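Local coordinates for putative ABC transporter subunit, substrate-binding component (Rhodopseudomonas palustris, PDB 4EVQ), which binds 4-hydroxybenzoate as the solute-binding component of a putative ABC transporter and probably delivers such lignin-derived aromatic acids for uptake, at residues A154-W159 with G180-D185; D208-F213 with L231-W236. One frame throughout, in Å; residues are numbered along the deposited sequence.

Overall arrangement
Both contacts are parallel strand pairs of one seven-stranded sheet, each joined by a single helix in a beta-alpha-beta unit: 154-159 with 180-185, then 208-213 with 231-236. Their centres lie about 9 Å apart, because strands 153-159 and 209-213 are neighbours and bond directly, Val157 N to Tyr211 O at 2.9 Å. Contact 1 takes in an outermost strand, 181-188, so it is only partly buried and mixes backbone ladder with a threonine-aspartate bond and an exposed lysine. Contact 2 lies further into the sheet; apart from the ladder its chemistry is apolar, and segment 208-213 carries Phe213 into the 4-hydroxybenzoate pocket.

Contact 1. Residues A154-W159 with G180-D185. With SO4 (sulfate ion), chain E.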
loop_
_atom_site.group_PDB
_atom_site.type_symbol
_atom_site.label_atom_id
_atom_site.label_comp_id
_atom_site.label_asym_id
_atom_site.label_seq_id
_atom_site.Cartn_x
_atom_site.Cartn_y
_atom_site.Cartn_z
ATOM N N ALA A 154 -9.096 18.198 14.157
ATOM C CA ALA A 154 -8.645 17.854 12.831
ATOM C C ALA A 154 -9.670 18.145 11.761
ATOM O O ALA A 154 -10.885 18.096 12.003
ATOM C CB ALA A 154 -8.339 16.343 12.768
ATOM N N VAL A 155 -9.176 18.446 10.572
ATOM C CA VAL A 155 -9.977 18.329 9.355
ATOM C C VAL A 155 -9.336 17.239 8.495
ATOM O O VAL A 155 -8.110 17.152 8.426
ATOM C CB VAL A 155 -9.988 19.649 8.555
ATOM C CG1 VAL A 155 -10.615 19.477 7.154
ATOM C CG2 VAL A 155 -10.706 20.726 9.319
ATOM N N THR A 156 -10.159 16.392 7.863
ATOM C CA THR A 156 -9.645 15.382 6.946
ATOM C C THR A 156 -9.930 15.783 5.498
ATOM O O THR A 156 -10.927 16.495 5.226
ATOM C CB THR A 156 -10.217 13.987 7.186
ATOM O OG1 THR A 156 -11.573 13.967 6.796
ATOM C CG2 THR A 156 -10.078 13.569 8.626
ATOM N N VAL A 157 -9.042 15.404 4.592
ATOM C CA VAL A 157 -9.280 15.650 3.184
ATOM C C VAL A 157 -8.728 14.456 2.385
ATOM O O VAL A 157 -7.579 14.029 2.591
ATOM C CB VAL A 157 -8.690 17.005 2.750
ATOM C CG1 VAL A 157 -7.236 17.087 2.995
ATOM C CG2 VAL A 157 -9.038 17.305 1.316
ATOM N N THR A 158 -9.524 13.971 1.457
ATOM C CA THR A 158 -9.118 12.802 0.676
ATOM C C THR A 158 -10.000 12.696 -0.546
ATOM O O THR A 158 -10.898 13.506 -0.752
ATOM C CB THR A 158 -9.131 11.494 1.506
ATOM O OG1 THR A 158 -8.484 10.457 0.762
ATOM C CG2 THR A 158 -10.527 11.058 1.828
ATOM N N TRP A 159 -9.727 11.684 -1.356
ATOM C CA TRP A 159 -10.543 11.353 -2.503
ATOM C C TRP A 159 -11.762 10.518 -2.097
ATOM O O TRP A 159 -11.692 9.694 -1.168
ATOM C CB TRP A 159 -9.717 10.571 -3.539
ATOM C CG TRP A 159 -8.851 11.415 -4.417
ATOM C CD1 TRP A 159 -9.216 12.571 -5.048
ATOM C CD2 TRP A 159 -7.501 11.163 -4.798
ATOM N NE1 TRP A 159 -8.199 13.018 -5.822
ATOM C CE2 TRP A 159 -7.126 12.175 -5.704
ATOM C CE3 TRP A 159 -6.592 10.148 -4.516
ATOM C CZ2 TRP A 159 -5.861 12.223 -6.300
ATOM C CZ3 TRP A 159 -5.378 10.176 -5.108
ATOM C CH2 TRP A 159 -5.000 11.218 -5.971
ATOM N N GLY A 180 -9.930 13.569 20.703
ATOM C CA GLY A 180 -9.852 14.586 19.659
ATOM C C GLY A 180 -11.194 14.773 18.990
ATOM O O GLY A 180 -12.084 13.952 19.107
ATOM N N GLU A 181 -11.326 15.883 18.275
ATOM C CA GLU A 181 -12.511 16.168 17.498
ATOM C C GLU A 181 -12.135 16.293 16.032
ATOM O O GLU A 181 -11.115 16.890 15.722
ATOM C CB GLU A 181 -13.122 17.495 17.928
ATOM C CG GLU A 181 -13.569 17.559 19.313
ATOM C CD GLU A 181 -14.532 18.711 19.494
ATOM O OE1 GLU A 181 -14.533 19.661 18.645
ATOM O OE2 GLU A 181 -15.302 18.649 20.467
ATOM N N VAL A 182 -12.961 15.716 15.158
ATOM C CA VAL A 182 -12.791 15.863 13.715
ATOM C C VAL A 182 -13.909 16.802 13.304
ATOM O O VAL A 182 -15.093 16.460 13.347
ATOM C CB VAL A 182 -12.901 14.526 13.008
ATOM C CG1 VAL A 182 -12.684 14.735 11.522
ATOM C CG2 VAL A 182 -11.860 13.563 13.570
ATOM N N VAL A 183 -13.538 18.023 12.922
ATOM C CA VAL A 183 -14.563 19.040 12.696
ATOM C C VAL A 183 -15.165 19.046 11.294
ATOM O O VAL A 183 -16.220 19.638 11.073
ATOM C CB VAL A 183 -14.090 20.435 13.101
ATOM C CG1 VAL A 183 -13.736 20.451 14.603
ATOM C CG2 VAL A 183 -12.963 20.946 12.270
ATOM N N LYS A 184 -14.494 18.368 10.365
ATOM C CA LYS A 184 -14.996 18.262 9.006
ATOM C C LYS A 184 -14.235 17.193 8.267
ATOM O O LYS A 184 -13.048 17.056 8.452
ATOM C CB LYS A 184 -14.845 19.586 8.266
ATOM C CG LYS A 184 -15.669 19.720 6.994
ATOM C CD LYS A 184 -17.124 19.915 7.274
ATOM C CE LYS A 184 -17.387 21.257 7.913
ATOM N NZ LYS A 184 -18.856 21.487 8.155
ATOM N N ASP A 185 -14.946 16.455 7.420
ATOM C CA ASP A 185 -14.329 15.559 6.447
ATOM C C ASP A 185 -14.634 16.117 5.058
ATOM O O ASP A 185 -15.796 16.166 4.660
ATOM C CB ASP A 185 -14.882 14.145 6.577
ATOM C CG ASP A 185 -14.671 13.574 7.949
ATOM O OD1 ASP A 185 -13.541 13.421 8.391
ATOM O OD2 ASP A 185 -15.695 13.311 8.614
HETATM S S SO4 E . -21.180 20.274 5.537
HETATM O O1 SO4 E . -21.546 19.865 4.171
HETATM O O2 SO4 E . -19.977 21.118 5.419
HETATM O O3 SO4 E . -20.952 19.121 6.399
HETATM O O4 SO4 E . -22.281 21.056 6.129
#
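Thr156 and Asp185 sit side by side on one face of two neighbouring parallel strands and are joined through their side chains: OG1 of Thr156 donates to OD1 of Asp185 at 2.6 Å, and OD1 accepts on its anti lone pair, away from OD2. Chi1 of 71° sets OG1 between the backbone N and the carbonyl carbon, while CG2 turns to CG1 of Val182, 4.1 Å away. One branched residue thus offers a hydroxyl to the acid and a methyl to the valine. OD2 forms a salt bridge with Lys172, so both oxygens of Asp185 are engaged, which should stabilise its negative charge.

The backbone ladder starts where Ala154 N donates to Glu181 O at 2.9 Å. Ala154 O then accepts from Val183 N at 2.8 Å, almost in line with the carbonyl (C=O...N 172°), and Thr156 N donates to Lys184 O at 3.0 Å. The extra residue on the 181-185 side, with Val183 at psi -15°, is a beta bulge. The backbone of Val155 bonds instead to Cys209 and Tyr211 of strand 209-213. Val155 CG2 meets Val183 CG2 at 3.7 Å, the two side chains crossing at about a right angle. Lys184 suits the exposed border: its chain bends at chi2 and chi3, and NZ donates to sulfate O2 at 3.0 Å, the ion probably coming from the crystallisation liquor.

At one edge of the sheet, the strands are connected by helix 162-177, whose Val168 and Phe171 pack on the Thr156 face. Helix 196-205 lies against Val155 and Lys184, and strand 209-213 continues the sheet beyond 154-159.

Contact 2. Residues D208-F213 with L231-W236; sequences DCVYAF and LGIPLW. With PHB (p-hydroxybenzoic acid), chain H.
Pro234 supplies no N-H, yet it leads into a parallel strand pairing: its ring packs CG and CD against Asp208 O, with CD at 3.2 Å, and its own carbonyl accepts from Val210 N at 3.1 Å. Val210 O receives Trp236 N at 2.8 Å, so both the N-H and the carbonyl of Val210 are bonded to 231-236; Ala212 N donates to Trp236 O at 2.9 Å. The Val210 face is buried against helix 217-228, so apolar Val210, Ala212 and Leu235 suit it. Leu235 CD1 lies 3.9 Å from Val210 CG1 and 4.0 Å from Ala212 CB, the alanine methyl meeting the leucine at CD1. Ile233 CG2 lies 3.5 Å from Cys209 CA and also meets Val210 CG2. Asp208 instead turns its carboxylate to the backbone N atoms of Lys152 and Lys153.

Beyond the pairing, Phe213 brings CZ to 3.7 Å from C4 of 4-hydroxybenzoate, which lies at the edge of its ring.

Helix 217-228 is the crossover between the strands and covers Val210, Ala212 and Leu235. Helix 135-148 packs on Cys209, Tyr211 and Trp236, and strand 153-159 runs along the other border of 209-213.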
loop_
_atom_site.group_PDB
_atom_site.type_symbol
_atom_site.label_atom_id
_atom_site.label_comp_id
_atom_site.label_asym_id
_atom_site.label_seq_id
_atom_site.Cartn_x
_atom_site.Cartn_y
_atom_site.Cartn_z
ATOM N N ASP A 208 -6.266 22.399 14.288
ATOM C CA ASP A 208 -4.867 22.347 14.659
ATOM C C ASP A 208 -4.038 21.333 13.877
ATOM O O ASP A 208 -2.824 21.248 14.044
ATOM C CB ASP A 208 -4.668 22.174 16.174
ATOM C CG ASP A 208 -5.139 20.842 16.730
ATOM O OD1 ASP A 208 -5.497 19.910 15.984
ATOM O OD2 ASP A 208 -5.130 20.665 17.972
ATOM N N CYS A 209 -4.707 20.649 12.947
ATOM C CA CYS A 209 -4.005 19.739 12.030
ATOM C C CYS A 209 -4.950 19.357 10.900
ATOM O O CYS A 209 -6.165 19.432 10.997
ATOM C CB CYS A 209 -3.552 18.457 12.769
ATOM S SG CYS A 209 -4.885 17.533 13.584
ATOM N N VAL A 210 -4.324 18.847 9.841
ATOM C CA VAL A 210 -5.011 18.276 8.689
ATOM C C VAL A 210 -4.483 16.861 8.485
ATOM O O VAL A 210 -3.270 16.629 8.544
ATOM C CB VAL A 210 -4.790 19.120 7.436
ATOM C CG1 VAL A 210 -5.355 18.416 6.206
ATOM C CG2 VAL A 210 -5.439 20.494 7.597
ATOM N N TYR A 211 -5.418 15.945 8.277
ATOM C CA TYR A 211 -5.118 14.564 7.894
ATOM C C TYR A 211 -5.533 14.383 6.440
ATOM O O TYR A 211 -6.699 14.564 6.119
ATOM C CB TYR A 211 -5.909 13.599 8.767
ATOM C CG TYR A 211 -5.836 12.123 8.410
ATOM C CD1 TYR A 211 -4.807 11.341 8.878
ATOM C CD2 TYR A 211 -6.824 11.508 7.667
ATOM C CE1 TYR A 211 -4.769 9.993 8.592
ATOM C CE2 TYR A 211 -6.789 10.153 7.365
ATOM C CZ TYR A 211 -5.782 9.415 7.853
ATOM O OH TYR A 211 -5.746 8.038 7.614
ATOM N N ALA A 212 -4.584 14.008 5.577
ATOM C CA ALA A 212 -4.859 13.861 4.152
ATOM C C ALA A 212 -4.381 12.517 3.640
ATOM O O ALA A 212 -3.287 12.066 3.954
ATOM C CB ALA A 212 -4.183 14.979 3.358
ATOM N N PHE A 213 -5.219 11.939 2.799
ATOM C CA PHE A 213 -4.800 10.795 1.994
ATOM C C PHE A 213 -4.920 11.153 0.523
ATOM O O PHE A 213 -6.042 11.362 0.001
ATOM C CB PHE A 213 -5.537 9.470 2.265
ATOM C CG PHE A 213 -5.300 8.434 1.150
ATOM C CD1 PHE A 213 -4.046 7.932 0.938
ATOM C CD2 PHE A 213 -6.310 8.067 0.275
ATOM C CE1 PHE A 213 -3.779 7.071 -0.120
ATOM C CE2 PHE A 213 -6.034 7.208 -0.815
ATOM C CZ PHE A 213 -4.764 6.726 -0.989
ATOM N N LEU A 231 -0.896 28.078 5.560
ATOM C CA LEU A 231 -1.984 27.839 6.486
ATOM C C LEU A 231 -1.547 27.916 7.943
ATOM O O LEU A 231 -2.383 28.158 8.812
ATOM C CB LEU A 231 -2.578 26.447 6.218
ATOM C CG LEU A 231 -3.342 26.304 4.917
ATOM C CD1 LEU A 231 -3.612 24.807 4.689
ATOM C CD2 LEU A 231 -4.632 27.082 4.937
ATOM N N GLY A 232 -0.255 27.708 8.210
ATOM C CA GLY A 232 0.221 27.607 9.581
ATOM C C GLY A 232 -0.419 26.472 10.368
ATOM O O GLY A 232 -0.624 26.534 11.582
ATOM N N ILE A 233 -0.767 25.398 9.653
ATOM C CA ILE A 233 -1.408 24.225 10.250
ATOM C C ILE A 233 -0.626 22.953 9.809
ATOM O O ILE A 233 -0.366 22.769 8.621
ATOM C CB ILE A 233 -2.891 24.068 9.754
ATOM C CG1 ILE A 233 -3.735 25.260 10.177
ATOM C CG2 ILE A 233 -3.517 22.765 10.285
ATOM C CD1 ILE A 233 -5.052 25.393 9.357
ATOM N N PRO A 234 -0.237 22.108 10.742
ATOM C CA PRO A 234 0.574 20.940 10.343
ATOM C C PRO A 234 -0.235 19.902 9.598
ATOM O O PRO A 234 -1.354 19.571 9.932
ATOM C CB PRO A 234 1.035 20.359 11.655
ATOM C CG PRO A 234 0.081 20.823 12.664
ATOM C CD PRO A 234 -0.395 22.187 12.207
ATOM N N LEU A 235 0.415 19.415 8.543
ATOM C CA LEU A 235 -0.109 18.359 7.661
ATOM C C LEU A 235 0.426 17.009 8.081
ATOM O O LEU A 235 1.629 16.806 8.255
ATOM C CB LEU A 235 0.257 18.708 6.236
ATOM C CG LEU A 235 -0.193 17.686 5.154
ATOM C CD1 LEU A 235 -1.715 17.566 5.173
ATOM C CD2 LEU A 235 0.264 18.133 3.801
ATOM N N TRP A 236 -0.513 16.092 8.168
ATOM C CA TRP A 236 -0.282 14.691 8.477
ATOM C C TRP A 236 -1.014 13.793 7.487
ATOM O O TRP A 236 -1.976 14.192 6.875
ATOM C CB TRP A 236 -0.886 14.386 9.839
ATOM C CG TRP A 236 -0.132 14.840 11.053
ATOM C CD1 TRP A 236 -0.014 16.118 11.526
ATOM C CD2 TRP A 236 0.588 14.006 11.944
ATOM N NE1 TRP A 236 0.752 16.119 12.679
ATOM C CE2 TRP A 236 1.133 14.839 12.956
ATOM C CE3 TRP A 236 0.834 12.638 11.989
ATOM C CZ2 TRP A 236 1.884 14.335 13.998
ATOM C CZ3 TRP A 236 1.604 12.147 13.034
ATOM C CH2 TRP A 236 2.085 12.993 14.041
HETATM C "C1'" PHB H . -5.963 2.070 -2.418
HETATM O "O1'" PHB H . -6.841 2.408 -3.244
HETATM O "O2'" PHB H . -6.111 1.063 -1.620
HETATM C C1 PHB H . -4.680 2.793 -2.300
HETATM C C2 PHB H . -4.202 3.518 -3.392
HETATM C C3 PHB H . -3.009 4.214 -3.282
HETATM C C4 PHB H . -2.325 4.199 -2.111
HETATM C C5 PHB H . -2.766 3.468 -1.022
HETATM C C6 PHB H . -3.942 2.788 -1.139
HETATM O O4 PHB H . -1.166 4.872 -1.984
#